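PDB 4MT4: CmeC from Campylobacter jejuni, which forms a trimeric outer membrane channel of the outer membrane factor family and probably carries exported compounds across the outer membrane in efflux. Local coordinates for the interface of chains A and B. Numbering follows the deposited sequence. Chains: chain A/B, CmeC.

The interface of chains A and B. Residues chain A 333-337, 339; chain B 79, 82-86.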
# COMPACT_ATOMS: atom_id res chain seq x y z
N PRO A 333 29.09 -27.33 15.00
CA PRO A 333 29.65 -26.00 15.28
C PRO A 333 30.16 -25.86 16.71
O PRO A 333 29.53 -26.35 17.64
CB PRO A 333 28.47 -25.06 15.02
CG PRO A 333 27.26 -25.92 15.15
CD PRO A 333 27.67 -27.25 14.61
N ILE A 334 31.30 -25.18 16.86
CA ILE A 334 31.89 -24.94 18.17
C ILE A 334 31.79 -23.46 18.54
O ILE A 334 31.03 -23.09 19.44
CB ILE A 334 33.36 -25.37 18.21
CG1 ILE A 334 33.52 -26.79 17.67
CG2 ILE A 334 33.90 -25.29 19.63
CD1 ILE A 334 32.85 -27.85 18.52
N PHE A 335 32.56 -22.63 17.85
CA PHE A 335 32.51 -21.19 18.05
C PHE A 335 32.20 -20.48 16.74
O PHE A 335 33.00 -20.50 15.80
CB PHE A 335 33.83 -20.66 18.62
CG PHE A 335 34.36 -21.45 19.79
CD1 PHE A 335 33.63 -21.54 20.96
CD2 PHE A 335 35.59 -22.07 19.72
CE1 PHE A 335 34.12 -22.26 22.03
CE2 PHE A 335 36.09 -22.78 20.79
CZ PHE A 335 35.35 -22.88 21.95
N HIS A 336 31.03 -19.85 16.66
CA HIS A 336 30.68 -19.03 15.51
C HIS A 336 30.43 -17.59 15.95
O HIS A 336 30.03 -16.75 15.14
CB HIS A 336 29.45 -19.60 14.80
CG HIS A 336 29.76 -20.78 13.93
ND1 HIS A 336 29.13 -21.00 12.72
CD2 HIS A 336 30.63 -21.81 14.09
CE1 HIS A 336 29.60 -22.11 12.17
NE2 HIS A 336 30.51 -22.62 12.99
N TRP A 337 30.68 -17.34 17.23
CA TRP A 337 30.66 -15.99 17.80
C TRP A 337 29.33 -15.27 17.60
O TRP A 337 29.29 -14.12 17.15
CB TRP A 337 31.80 -15.16 17.20
CG TRP A 337 33.10 -15.90 17.18
CD1 TRP A 337 33.82 -16.24 16.07
CD2 TRP A 337 33.81 -16.42 18.30
NE1 TRP A 337 34.95 -16.92 16.44
CE2 TRP A 337 34.97 -17.05 17.81
CE3 TRP A 337 33.59 -16.41 19.68
CZ2 TRP A 337 35.90 -17.66 18.64
CZ3 TRP A 337 34.52 -17.02 20.51
CH2 TRP A 337 35.66 -17.64 19.99
N GLU A 339 26.79 -16.07 15.60
CA GLU A 339 26.15 -16.26 14.29
C GLU A 339 24.87 -17.09 14.39
O GLU A 339 23.81 -16.68 13.89
CB GLU A 339 27.11 -16.92 13.31
CG GLU A 339 26.50 -17.19 11.94
CD GLU A 339 27.39 -18.03 11.05
OE1 GLU A 339 28.46 -18.47 11.53
OE2 GLU A 339 27.03 -18.25 9.88
N SER B 79 29.80 -11.51 13.30
CA SER B 79 30.46 -12.80 13.47
C SER B 79 31.34 -13.14 12.27
O SER B 79 32.31 -13.89 12.40
CB SER B 79 29.42 -13.90 13.68
OG SER B 79 28.64 -14.09 12.51
N LEU B 82 35.21 -12.80 12.26
CA LEU B 82 35.99 -13.66 13.14
C LEU B 82 36.09 -15.09 12.59
O LEU B 82 35.19 -15.54 11.88
CB LEU B 82 35.37 -13.67 14.54
CG LEU B 82 35.27 -12.32 15.24
CD1 LEU B 82 34.31 -12.40 16.42
CD2 LEU B 82 36.64 -11.87 15.71
N PRO B 83 37.18 -15.79 12.91
CA PRO B 83 37.37 -17.18 12.46
C PRO B 83 36.34 -18.13 13.07
O PRO B 83 36.04 -18.05 14.26
CB PRO B 83 38.78 -17.52 12.95
CG PRO B 83 39.02 -16.58 14.09
CD PRO B 83 38.33 -15.31 13.70
N LYS B 84 35.83 -19.04 12.25
CA LYS B 84 34.83 -20.00 12.69
C LYS B 84 35.47 -21.33 13.06
O LYS B 84 36.40 -21.79 12.40
CB LYS B 84 33.78 -20.21 11.60
CG LYS B 84 33.08 -18.93 11.16
CD LYS B 84 32.33 -18.30 12.32
CE LYS B 84 31.69 -16.98 11.92
NZ LYS B 84 30.76 -17.14 10.76
N PHE B 85 34.97 -21.95 14.13
CA PHE B 85 35.49 -23.24 14.56
C PHE B 85 34.39 -24.30 14.56
O PHE B 85 33.31 -24.09 15.12
CB PHE B 85 36.11 -23.13 15.96
CG PHE B 85 37.34 -22.28 16.00
CD1 PHE B 85 38.58 -22.81 15.69
CD2 PHE B 85 37.26 -20.95 16.37
CE1 PHE B 85 39.72 -22.02 15.73
CE2 PHE B 85 38.39 -20.16 16.41
CZ PHE B 85 39.62 -20.70 16.09
N ASP B 86 34.67 -25.43 13.91
CA ASP B 86 33.70 -26.51 13.81
C ASP B 86 34.34 -27.87 14.11
O ASP B 86 35.53 -28.08 13.86
CB ASP B 86 33.06 -26.54 12.42
CG ASP B 86 32.29 -25.27 12.11
OD1 ASP B 86 32.91 -24.30 11.62
OD2 ASP B 86 31.07 -25.24 12.35
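Where the beta barrel of the outer membrane channel gives way to its helical part, the end of strand 322-335 of chain A pairs antiparallel with the start of strand 84-96 of chain B, joining neighbouring subunits of the trimer into one barrel wall. Backbone bonds make the seam. B:Phe85 N gives a nearly straight bond to A:Phe335 O (3.0 Å, 171° at the hydrogen), while B:Phe85 O is gripped by two donors, A:Ile334 N in its carbonyl plane at 2.9 Å and A:Phe335 N above that plane. Just past the strand, the indole of A:Trp337 turns its NE1 edge to the carbonyl of B:Pro83, with NE1 and O 2.7 Å apart and the oxygen in the ring plane.

On the other side of the paired strands lies a polar chain. The imidazole of A:His336 directs NE2 at the carboxylate of B:Asp86, 2.8 Å from OD2, the two planes 84° apart. Its ND1 donates to A:Glu339 OE1, which also takes the salt bridge from B:Lys84 NZ at 2.8 Å; both donors come from above the carboxylate plane. Held at both nitrogens, the ring has its rotation fixed, and the flanking carboxylates may favour its protonation, partly offset by the nearby lysine. B:Lys84, bent at chi2 (-62°) and again at chi4, carries CD over the rim of one imidazole face before its amine reaches the glutamate.

Apolar packing covers the opposite side: A:Phe335 and B:Phe85 cross obliquely, CD2 to CD2 at 3.9 Å, and B:Leu82 crosses the indole, its CB 3.4 Å from A:Trp337 CD1.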